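Local coordinates for protein BAT-2 beta-lactamase (Bacillus atrophaeus, PDB 6W5G) that probably hydrolyses the beta-lactam ring of penicillin-type antibiotics, acting as a class D beta-lactamase and so contributing to antibiotic resistance, at residues V39-K44 and L259-L264; L173-F178 and L224-G229; E180-E185 and P192-V197; F240-D245 and N253-I258. All coordinates share one frame; numbering follows the deposited sequence.

Overall arrangement
Two of the four contacts, interactions 2 and 4, set helices on the central antiparallel sheet of a penicillin-recognising fold; interaction 1 ties the segment before strand 48-54 to the end of helix 248-261, and interaction 3 joins two successive helices. Interactions 1 and 4 share helix 248-261, with centres about 9 Å apart, and F42 bridges them by resting CD2 on CG1 of I258 at 3.5 Å. Interactions 2 and 4 use neighbouring strands, about 10 Å between centres. In interaction 2, E175 bonds T77, two residues before the carboxylated K79 in the family's S-x-x-K motif. Interaction 3 continues helix 172-184 beyond interaction 2, its centre about 15 Å away.

Interaction 1: residues V39-K44 and L259-L264; sequences VDEFFK and LKKYHL
E41 and K261 meet because their chains are shaped in contrasting ways. E41 places CG between its backbone N and carbonyl carbon (chi1 68°) and then turns about the CB-CG bond (chi2 -92°), bringing the carboxylate to the helix end. K261 instead starts with CG opposite its own N (chi1 171°) and runs on fully extended, so that the two side chains arrive from opposite directions. K261 NZ reaches E41 OE2 at 2.8 Å in a salt bridge that uses the syn lone pair of OE2. The same ammonium group also bonds the carbonyl oxygen of N38 and, weakly, its own neighbour: Y262 OH lies 3.3 Å from K261 NZ. On the way out, K261 CD touches CE2 at the edge of the F42 ring, 4.0 Å away, while E41 CG lies over the centre of one face of that ring, 3.6 Å above it. The lysine starts from the last helical turn, which closes in a Schellman motif: L264 N bonds L259 O at 2.9 Å and H263, with positive phi, is the C-prime residue. This surface contact fastens the short 3-10 segment 40-42, which precedes strand 48-54, to the end of helix 248-261. F42 packs there on D257 and I258, while V39 touches I258 as well as F61 and Y63 of the edge strand 59-63.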
# COMPACT_ATOMS: atom_id res chain seq x y z
N VAL A 39 -12.01 7.07 16.34
CA VAL A 39 -12.34 7.17 14.93
C VAL A 39 -13.72 6.59 14.65
O VAL A 39 -14.06 6.34 13.50
CB VAL A 39 -11.25 6.54 14.05
CG1 VAL A 39 -9.89 7.20 14.32
CG2 VAL A 39 -11.18 5.03 14.28
N ASP A 40 -14.53 6.39 15.70
CA ASP A 40 -15.83 5.74 15.56
C ASP A 40 -16.68 6.41 14.49
O ASP A 40 -17.38 5.74 13.73
CB ASP A 40 -16.59 5.79 16.89
CG ASP A 40 -16.01 4.86 17.94
OD1 ASP A 40 -15.09 4.07 17.63
OD2 ASP A 40 -16.48 4.92 19.10
N GLU A 41 -16.66 7.75 14.45
CA GLU A 41 -17.52 8.47 13.52
C GLU A 41 -17.23 8.13 12.06
O GLU A 41 -18.12 8.25 11.22
CB GLU A 41 -17.44 9.98 13.76
CG GLU A 41 -16.09 10.64 13.42
CD GLU A 41 -15.14 10.71 14.62
OE1 GLU A 41 -15.02 9.70 15.35
OE2 GLU A 41 -14.51 11.77 14.82
N PHE A 42 -16.01 7.69 11.75
CA PHE A 42 -15.68 7.43 10.35
C PHE A 42 -15.99 6.01 9.91
O PHE A 42 -15.89 5.71 8.72
CB PHE A 42 -14.21 7.79 10.08
CG PHE A 42 -13.90 9.21 10.41
CD1 PHE A 42 -14.46 10.24 9.66
CD2 PHE A 42 -13.08 9.53 11.49
CE1 PHE A 42 -14.18 11.56 9.96
CE2 PHE A 42 -12.81 10.85 11.79
CZ PHE A 42 -13.36 11.87 11.02
N PHE A 43 -16.41 5.14 10.84
CA PHE A 43 -16.73 3.76 10.52
C PHE A 43 -18.20 3.43 10.76
O PHE A 43 -18.57 2.26 10.82
CB PHE A 43 -15.80 2.80 11.25
CG PHE A 43 -14.39 2.81 10.74
CD1 PHE A 43 -14.02 1.98 9.69
CD2 PHE A 43 -13.44 3.65 11.30
CE1 PHE A 43 -12.71 1.98 9.21
CE2 PHE A 43 -12.14 3.66 10.82
CZ PHE A 43 -11.77 2.82 9.77
N LYS A 44 -19.05 4.45 10.91
CA LYS A 44 -20.47 4.19 11.08
C LYS A 44 -21.04 3.51 9.83
O LYS A 44 -20.79 3.95 8.70
CB LYS A 44 -21.22 5.49 11.36
CG LYS A 44 -20.72 6.26 12.57
CD LYS A 44 -21.60 7.48 12.83
CE LYS A 44 -20.89 8.78 12.51
NZ LYS A 44 -20.91 9.10 11.06
N LEU A 259 -6.66 11.75 9.62
CA LEU A 259 -5.42 12.52 9.73
C LEU A 259 -5.69 14.02 9.78
O LEU A 259 -4.95 14.76 10.45
CB LEU A 259 -4.48 12.17 8.58
CG LEU A 259 -4.02 10.71 8.53
CD1 LEU A 259 -3.17 10.46 7.29
CD2 LEU A 259 -3.24 10.31 9.78
N LYS A 260 -6.73 14.49 9.09
CA LYS A 260 -7.13 15.89 9.19
C LYS A 260 -7.68 16.20 10.58
O LYS A 260 -7.36 17.25 11.16
CB LYS A 260 -8.17 16.24 8.14
CG LYS A 260 -7.65 16.27 6.72
CD LYS A 260 -8.80 16.33 5.73
CE LYS A 260 -8.31 16.35 4.29
NZ LYS A 260 -9.43 16.47 3.30
N LYS A 261 -8.54 15.32 11.11
CA LYS A 261 -9.12 15.55 12.43
C LYS A 261 -8.03 15.80 13.46
O LYS A 261 -8.14 16.71 14.29
CB LYS A 261 -9.98 14.34 12.85
CG LYS A 261 -10.44 14.38 14.31
CD LYS A 261 -11.32 13.19 14.68
CE LYS A 261 -11.79 13.29 16.12
NZ LYS A 261 -12.41 12.02 16.61
N TYR A 262 -6.95 15.02 13.39
CA TYR A 262 -5.88 15.11 14.37
C TYR A 262 -4.76 16.05 13.95
O TYR A 262 -3.66 16.00 14.52
CB TYR A 262 -5.39 13.71 14.76
CG TYR A 262 -6.46 13.02 15.56
CD1 TYR A 262 -6.71 13.41 16.86
CD2 TYR A 262 -7.26 12.03 15.00
CE1 TYR A 262 -7.71 12.82 17.60
CE2 TYR A 262 -8.27 11.43 15.73
CZ TYR A 262 -8.49 11.83 17.03
OH TYR A 262 -9.48 11.25 17.79
N HIS A 263 -5.02 16.93 12.99
CA HIS A 263 -4.13 18.05 12.69
C HIS A 263 -2.81 17.59 12.09
O HIS A 263 -1.79 18.27 12.22
CB HIS A 263 -3.92 18.92 13.93
CG HIS A 263 -3.40 20.29 13.63
ND1 HIS A 263 -4.08 21.19 12.83
CD2 HIS A 263 -2.26 20.91 14.01
CE1 HIS A 263 -3.38 22.31 12.74
NE2 HIS A 263 -2.27 22.16 13.44
N LEU A 264 -2.82 16.42 11.44
CA LEU A 264 -1.64 15.92 10.74
C LEU A 264 -1.65 16.31 9.27
O LEU A 264 -0.61 16.68 8.72
CB LEU A 264 -1.54 14.40 10.90
CG LEU A 264 -1.49 13.95 12.36
CD1 LEU A 264 -1.46 12.44 12.48
CD2 LEU A 264 -0.31 14.58 13.08

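Interaction 2: residues L173-F178 and L224-G229; sequences LEEKDF and LGWFVG
E175 of the helix lays its carboxylate over one face of the W226 indole, and the orientation of these two groups governs the contact. The planes of carboxylate and ring are 37° apart, a tilted approach rather than a flat stack, with E175 OE2 3.8 Å above the ring plane and displaced toward the rim. The aliphatic part of the acid shares in the packing, since E175 CG lies 3.7 Å from W226 CZ3. The glutamate leaves the helix with CG beside its backbone N and bends sharply at the next bond (chi2 -114°), and this bend turns the carboxylate to lie across the indole. Its other oxygen faces V228, whose side chain the glutamate meets at about a right angle: E175 OE1 is 3.7 Å from V228 CG1 and 3.8 Å from V228 CG2, so it rests against both methyls.

Neither polar group depends on the other. E175 OE2 is bonded to T77 OG1, and W226 NE1 to the carbonyl oxygen of T73; one bond holds OE2, the other helps set the rotation of the indole. T77 lies two residues before the carboxylated K79, which links the buried glutamate to the segment carrying the S-x-x-K motif (S-T-F-K here). Helix 172-184 thus packs on one face of the sheet at strand 225-233, where V228 and W226 also touch V241 and N243 of the adjacent strand 236-244, while F227, between them in sequence, lies against helix 248-261.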
# COMPACT_ATOMS: atom_id res chain seq x y z
N LEU A 173 -2.63 -5.64 10.23
CA LEU A 173 -1.49 -5.44 11.12
C LEU A 173 -0.18 -5.84 10.44
O LEU A 173 0.84 -5.16 10.61
CB LEU A 173 -1.68 -6.21 12.43
CG LEU A 173 -2.64 -5.56 13.42
CD1 LEU A 173 -3.10 -6.55 14.48
CD2 LEU A 173 -1.98 -4.34 14.08
N GLU A 174 -0.19 -6.92 9.66
CA GLU A 174 1.00 -7.31 8.91
C GLU A 174 1.35 -6.27 7.85
O GLU A 174 2.54 -6.02 7.60
CB GLU A 174 0.79 -8.69 8.29
CG GLU A 174 0.81 -9.82 9.30
CD GLU A 174 0.40 -11.17 8.74
OE1 GLU A 174 -0.44 -11.25 7.81
OE2 GLU A 174 0.91 -12.19 9.24
N GLU A 175 0.35 -5.67 7.20
CA GLU A 175 0.62 -4.56 6.28
C GLU A 175 1.26 -3.39 7.01
O GLU A 175 2.20 -2.77 6.51
CB GLU A 175 -0.66 -4.12 5.56
CG GLU A 175 -1.15 -5.12 4.50
CD GLU A 175 -1.08 -4.59 3.07
OE1 GLU A 175 -0.30 -3.64 2.81
OE2 GLU A 175 -1.80 -5.16 2.21
N LYS A 176 0.77 -3.08 8.22
CA LYS A 176 1.36 -2.00 9.00
C LYS A 176 2.82 -2.30 9.30
O LYS A 176 3.68 -1.42 9.17
CB LYS A 176 0.58 -1.79 10.30
CG LYS A 176 1.14 -0.69 11.21
CD LYS A 176 2.11 -1.25 12.26
CE LYS A 176 1.42 -2.19 13.22
NZ LYS A 176 2.38 -2.72 14.24
N ASP A 177 3.12 -3.54 9.69
CA ASP A 177 4.50 -3.92 9.98
C ASP A 177 5.37 -3.79 8.74
O ASP A 177 6.50 -3.30 8.81
CB ASP A 177 4.57 -5.35 10.52
CG ASP A 177 4.02 -5.47 11.92
OD1 ASP A 177 3.96 -4.45 12.64
OD2 ASP A 177 3.66 -6.60 12.31
N PHE A 178 4.86 -4.23 7.58
CA PHE A 178 5.63 -4.11 6.35
C PHE A 178 5.91 -2.65 6.01
O PHE A 178 7.05 -2.28 5.70
CB PHE A 178 4.92 -4.81 5.20
CG PHE A 178 5.48 -4.45 3.86
CD1 PHE A 178 6.72 -4.96 3.45
CD2 PHE A 178 4.81 -3.57 3.03
CE1 PHE A 178 7.26 -4.59 2.22
CE2 PHE A 178 5.34 -3.20 1.81
CZ PHE A 178 6.56 -3.71 1.40
N LEU A 224 -13.92 -4.69 -0.69
CA LEU A 224 -12.69 -4.78 0.07
C LEU A 224 -11.82 -3.63 -0.39
O LEU A 224 -11.60 -3.45 -1.60
CB LEU A 224 -11.97 -6.11 -0.17
CG LEU A 224 -10.50 -6.18 0.25
CD1 LEU A 224 -10.35 -6.01 1.76
CD2 LEU A 224 -9.89 -7.49 -0.21
N GLY A 225 -11.35 -2.83 0.56
CA GLY A 225 -10.61 -1.63 0.24
C GLY A 225 -9.50 -1.38 1.23
O GLY A 225 -9.65 -1.64 2.43
N TRP A 226 -8.38 -0.88 0.73
CA TRP A 226 -7.19 -0.65 1.53
C TRP A 226 -6.63 0.74 1.24
O TRP A 226 -6.68 1.22 0.11
CB TRP A 226 -6.05 -1.55 1.08
CG TRP A 226 -6.15 -3.03 1.33
CD1 TRP A 226 -6.61 -3.99 0.46
CD2 TRP A 226 -5.69 -3.74 2.48
NE1 TRP A 226 -6.48 -5.24 1.01
CE2 TRP A 226 -5.91 -5.11 2.25
CE3 TRP A 226 -5.10 -3.34 3.69
CZ2 TRP A 226 -5.57 -6.08 3.19
CZ3 TRP A 226 -4.77 -4.30 4.62
CH2 TRP A 226 -5.00 -5.66 4.36
N PHE A 227 -6.03 1.34 2.27
CA PHE A 227 -5.10 2.45 2.08
C PHE A 227 -4.01 2.29 3.13
O PHE A 227 -4.29 2.33 4.32
CB PHE A 227 -5.80 3.82 2.21
CG PHE A 227 -4.93 5.00 1.85
CD1 PHE A 227 -4.33 5.09 0.60
CD2 PHE A 227 -4.74 6.03 2.76
CE1 PHE A 227 -3.55 6.19 0.25
CE2 PHE A 227 -3.95 7.13 2.43
CZ PHE A 227 -3.35 7.21 1.18
N VAL A 228 -2.78 2.06 2.68
CA VAL A 228 -1.66 1.80 3.58
C VAL A 228 -0.56 2.81 3.29
O VAL A 228 -0.32 3.16 2.13
CB VAL A 228 -1.15 0.34 3.45
CG1 VAL A 228 -2.31 -0.66 3.64
CG2 VAL A 228 -0.44 0.09 2.10
N GLY A 229 0.11 3.28 4.33
CA GLY A 229 1.14 4.28 4.08
C GLY A 229 1.62 4.96 5.34
O GLY A 229 1.60 4.37 6.43

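Interaction 3: residues E180-E185 and P192-V197; sequences EHLYKE and PIMKTV
A Schellman motif ends helix 172-184 at E185, where a short loop leads into helix 191-200. The last helical turn supplies L182 and the C-prime position supplies E185, and these two residues meet M194 and K195 of the second helix. E185 takes positive phi (60°), its N bonding L182 O only weakly. On the apolar side, L182 and M194 lie alongside one another, pointing opposite ways, with L182 CD1 3.7 Å from M194 CG. M194 then bends at its last torsion (chi3 -73°) and sets its terminal methyl against the turn, where M194 CE lies 3.6 Å from E185 CB.

Beyond that methyl the glutamate runs out extended and crosses K195 at about a right angle. K195 leaves its helix heading away from the turn, but two bends, at chi2 and chi4, fold its ammonium back. The carboxylate gathers further lysines: OE1 is paired with K191, and OE2 with K198, which also bonds the L182 carbonyl oxygen. Three positive groups around one acid probably stabilise its negative charge. Within this cluster K195 NZ sits 2.8 Å from E185 OE2, on the syn side and 27° out of the carboxylate plane, and makes a weaker bond of 3.1 Å to E185 OE1.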
# COMPACT_ATOMS: atom_id res chain seq x y z
N GLU A 180 5.92 -0.13 8.05
CA GLU A 180 6.83 0.41 9.05
C GLU A 180 8.27 0.00 8.76
O GLU A 180 9.20 0.81 8.92
CB GLU A 180 6.42 -0.04 10.46
CG GLU A 180 7.33 0.54 11.54
CD GLU A 180 6.89 0.19 12.94
OE1 GLU A 180 5.88 -0.53 13.08
OE2 GLU A 180 7.56 0.63 13.90
N HIS A 181 8.47 -1.24 8.31
CA HIS A 181 9.81 -1.69 7.94
C HIS A 181 10.33 -0.93 6.73
O HIS A 181 11.52 -0.62 6.65
CB HIS A 181 9.81 -3.20 7.69
CG HIS A 181 9.53 -4.01 8.92
ND1 HIS A 181 8.98 -5.27 8.87
CD2 HIS A 181 9.71 -3.72 10.23
CE1 HIS A 181 8.85 -5.74 10.10
NE2 HIS A 181 9.29 -4.82 10.94
N LEU A 182 9.46 -0.64 5.76
CA LEU A 182 9.87 0.16 4.62
C LEU A 182 10.23 1.58 5.04
O LEU A 182 11.25 2.13 4.60
CB LEU A 182 8.75 0.18 3.58
CG LEU A 182 8.99 1.08 2.37
CD1 LEU A 182 10.30 0.73 1.66
CD2 LEU A 182 7.81 1.03 1.40
N TYR A 183 9.40 2.18 5.91
CA TYR A 183 9.70 3.52 6.41
C TYR A 183 11.06 3.57 7.09
O TYR A 183 11.87 4.46 6.83
CB TYR A 183 8.61 3.97 7.38
CG TYR A 183 8.91 5.32 8.00
CD1 TYR A 183 8.55 6.50 7.36
CD2 TYR A 183 9.58 5.41 9.21
CE1 TYR A 183 8.84 7.73 7.92
CE2 TYR A 183 9.87 6.63 9.77
CZ TYR A 183 9.50 7.78 9.13
OH TYR A 183 9.79 9.01 9.68
N LYS A 184 11.32 2.62 8.00
CA LYS A 184 12.58 2.56 8.74
C LYS A 184 13.72 1.96 7.94
O LYS A 184 14.86 1.99 8.40
CB LYS A 184 12.38 1.75 10.02
CG LYS A 184 11.36 2.38 10.94
CD LYS A 184 11.21 1.61 12.24
CE LYS A 184 10.30 2.37 13.20
NZ LYS A 184 9.94 1.54 14.38
N GLU A 185 13.43 1.42 6.75
CA GLU A 185 14.43 0.77 5.90
C GLU A 185 15.08 -0.42 6.59
O GLU A 185 16.26 -0.72 6.41
CB GLU A 185 15.43 1.77 5.32
CG GLU A 185 14.65 2.88 4.63
CD GLU A 185 15.47 3.79 3.77
OE1 GLU A 185 16.70 3.61 3.65
OE2 GLU A 185 14.85 4.71 3.20
N PRO A 192 18.66 3.09 -1.74
CA PRO A 192 18.09 3.94 -2.79
C PRO A 192 16.83 3.36 -3.41
O PRO A 192 15.95 4.13 -3.83
CB PRO A 192 19.23 4.10 -3.81
CG PRO A 192 20.26 3.10 -3.41
CD PRO A 192 20.10 2.84 -1.96
N ILE A 193 16.70 2.04 -3.47
CA ILE A 193 15.47 1.44 -3.99
C ILE A 193 14.30 1.74 -3.06
O ILE A 193 13.19 2.08 -3.51
CB ILE A 193 15.67 -0.06 -4.22
CG1 ILE A 193 16.56 -0.28 -5.44
CG2 ILE A 193 14.32 -0.77 -4.40
CD1 ILE A 193 16.92 -1.73 -5.68
N MET A 194 14.52 1.64 -1.75
CA MET A 194 13.46 1.97 -0.81
C MET A 194 13.10 3.45 -0.87
O MET A 194 11.92 3.81 -0.80
CB MET A 194 13.86 1.55 0.60
CG MET A 194 13.84 0.04 0.75
SD MET A 194 14.23 -0.60 2.39
CE MET A 194 16.00 -0.31 2.50
N LYS A 195 14.10 4.33 -1.02
CA LYS A 195 13.80 5.75 -1.20
C LYS A 195 12.95 5.98 -2.45
O LYS A 195 11.99 6.76 -2.42
CB LYS A 195 15.09 6.57 -1.27
CG LYS A 195 15.91 6.61 0.03
CD LYS A 195 15.16 7.31 1.17
CE LYS A 195 16.10 7.77 2.29
NZ LYS A 195 16.84 6.65 2.95
N THR A 196 13.29 5.31 -3.56
CA THR A 196 12.55 5.48 -4.81
C THR A 196 11.10 5.05 -4.66
O THR A 196 10.18 5.75 -5.09
CB THR A 196 13.23 4.69 -5.92
OG1 THR A 196 14.53 5.24 -6.18
CG2 THR A 196 12.40 4.73 -7.21
N VAL A 197 10.87 3.87 -4.06
CA VAL A 197 9.51 3.37 -3.94
C VAL A 197 8.71 4.24 -2.99
O VAL A 197 7.53 4.53 -3.23
CB VAL A 197 9.51 1.88 -3.53
CG1 VAL A 197 8.08 1.42 -3.21
CG2 VAL A 197 10.11 1.03 -4.66

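Interaction 4: residues F240-D245 and N253-I258; sequences FVTNVD and NITTDI
F240 offers one face of its ring to the methyl of T255: CG2 sits 3.8 Å from the ring centroid and 20° off the normal, a CH-pi contact displaced slightly toward the rim. The nearest ring atom is F240 CD1, 3.6 Å from T255 CG2, and the two side chains cross at about a right angle. The phenyl reaches this place because CG of F240 stands between its backbone N and carbonyl carbon (chi1 56°).

Two residues along the strand, T242 meets the other branch of the same threonine. Its hydroxyl donates to T255 OG1, and the 2.7 Å between T242 OG1 and T255 OG1 makes this a short bond. T255 OG1 is in turn bonded to the carbonyl oxygen of A251 one helical turn earlier, so a buried pair of hydroxyls is satisfied by a relay ending on the helix backbone.

The contact belongs to the central antiparallel sheet of the penicillin-binding fold, on one face of which the C-terminal helix 248-261 packs. Here strand 240-244 and helix 253-258 approach to 8.8 Å between axes, running at 136° to one another, and T242 and T255 are the pair with the nearest CA atoms.

Toward the end of the strand the contact turns apolar. T242 CG2 lies 4.2 Å from I254 CG2, and V244 CG2 is as far from I254 CD1. The F240 ring also meets that of F227 on the neighbouring strand, and F227 touches T255.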
# COMPACT_ATOMS: atom_id res chain seq x y z
N PHE A 240 0.15 4.22 8.90
CA PHE A 240 -1.27 3.92 9.00
C PHE A 240 -1.67 2.80 8.06
O PHE A 240 -1.05 2.57 7.02
CB PHE A 240 -2.14 5.17 8.72
CG PHE A 240 -1.86 5.80 7.39
CD1 PHE A 240 -2.34 5.24 6.21
CD2 PHE A 240 -1.09 6.95 7.32
CE1 PHE A 240 -2.05 5.81 4.98
CE2 PHE A 240 -0.80 7.53 6.10
CZ PHE A 240 -1.29 6.97 4.93
N VAL A 241 -2.74 2.11 8.44
CA VAL A 241 -3.41 1.15 7.58
C VAL A 241 -4.91 1.30 7.80
O VAL A 241 -5.37 1.25 8.94
CB VAL A 241 -2.99 -0.30 7.89
CG1 VAL A 241 -3.95 -1.30 7.22
CG2 VAL A 241 -1.55 -0.56 7.47
N THR A 242 -5.65 1.48 6.71
CA THR A 242 -7.11 1.40 6.74
C THR A 242 -7.53 0.24 5.85
O THR A 242 -7.00 0.09 4.74
CB THR A 242 -7.73 2.71 6.26
OG1 THR A 242 -7.35 3.75 7.15
CG2 THR A 242 -9.25 2.59 6.22
N ASN A 243 -8.47 -0.57 6.34
CA ASN A 243 -8.96 -1.73 5.61
C ASN A 243 -10.45 -1.80 5.92
O ASN A 243 -10.84 -1.72 7.08
CB ASN A 243 -8.21 -2.99 6.08
CG ASN A 243 -8.91 -4.28 5.71
OD1 ASN A 243 -9.64 -4.85 6.51
ND2 ASN A 243 -8.63 -4.79 4.51
N VAL A 244 -11.29 -1.91 4.89
CA VAL A 244 -12.72 -1.65 5.07
C VAL A 244 -13.50 -2.40 4.00
O VAL A 244 -12.96 -2.75 2.95
CB VAL A 244 -13.00 -0.12 5.03
CG1 VAL A 244 -12.67 0.45 3.64
CG2 VAL A 244 -14.43 0.20 5.47
N ASP A 245 -14.78 -2.65 4.27
CA ASP A 245 -15.68 -3.31 3.33
C ASP A 245 -16.24 -2.32 2.31
O ASP A 245 -17.46 -2.23 2.11
CB ASP A 245 -16.78 -4.07 4.07
CG ASP A 245 -17.76 -3.16 4.82
OD1 ASP A 245 -17.40 -2.02 5.16
OD2 ASP A 245 -18.91 -3.61 5.08
N ASN A 253 -10.22 7.98 1.86
CA ASN A 253 -10.96 9.12 2.39
C ASN A 253 -11.17 9.00 3.89
O ASN A 253 -11.10 10.00 4.61
CB ASN A 253 -12.29 9.27 1.65
CG ASN A 253 -12.12 9.72 0.21
OD1 ASN A 253 -11.05 10.21 -0.18
ND2 ASN A 253 -13.17 9.56 -0.59
N ILE A 254 -11.43 7.79 4.38
CA ILE A 254 -11.49 7.57 5.83
C ILE A 254 -10.16 7.96 6.46
O ILE A 254 -10.12 8.65 7.48
CB ILE A 254 -11.85 6.10 6.14
CG1 ILE A 254 -13.31 5.81 5.78
CG2 ILE A 254 -11.57 5.77 7.61
CD1 ILE A 254 -13.63 4.34 5.70
N THR A 255 -9.05 7.53 5.84
CA THR A 255 -7.73 7.80 6.38
C THR A 255 -7.46 9.30 6.43
O THR A 255 -7.05 9.83 7.48
CB THR A 255 -6.65 7.13 5.54
OG1 THR A 255 -6.92 5.73 5.42
CG2 THR A 255 -5.29 7.30 6.20
N THR A 256 -7.68 9.99 5.32
CA THR A 256 -7.39 11.43 5.32
C THR A 256 -8.32 12.18 6.26
O THR A 256 -7.89 13.16 6.88
CB THR A 256 -7.37 12.01 3.90
OG1 THR A 256 -8.62 11.78 3.24
CG2 THR A 256 -6.25 11.35 3.09
N ASP A 257 -9.58 11.75 6.40
CA ASP A 257 -10.47 12.38 7.37
C ASP A 257 -9.90 12.27 8.78
O ASP A 257 -9.93 13.23 9.55
CB ASP A 257 -11.87 11.74 7.32
CG ASP A 257 -12.72 12.27 6.17
OD1 ASP A 257 -12.31 13.25 5.50
OD2 ASP A 257 -13.82 11.71 5.92
N ILE A 258 -9.37 11.09 9.13
CA ILE A 258 -8.79 10.90 10.46
C ILE A 258 -7.55 11.76 10.63
O ILE A 258 -7.36 12.43 11.65
CB ILE A 258 -8.49 9.41 10.70
CG1 ILE A 258 -9.79 8.61 10.80
CG2 ILE A 258 -7.65 9.24 11.97
CD1 ILE A 258 -9.58 7.10 10.62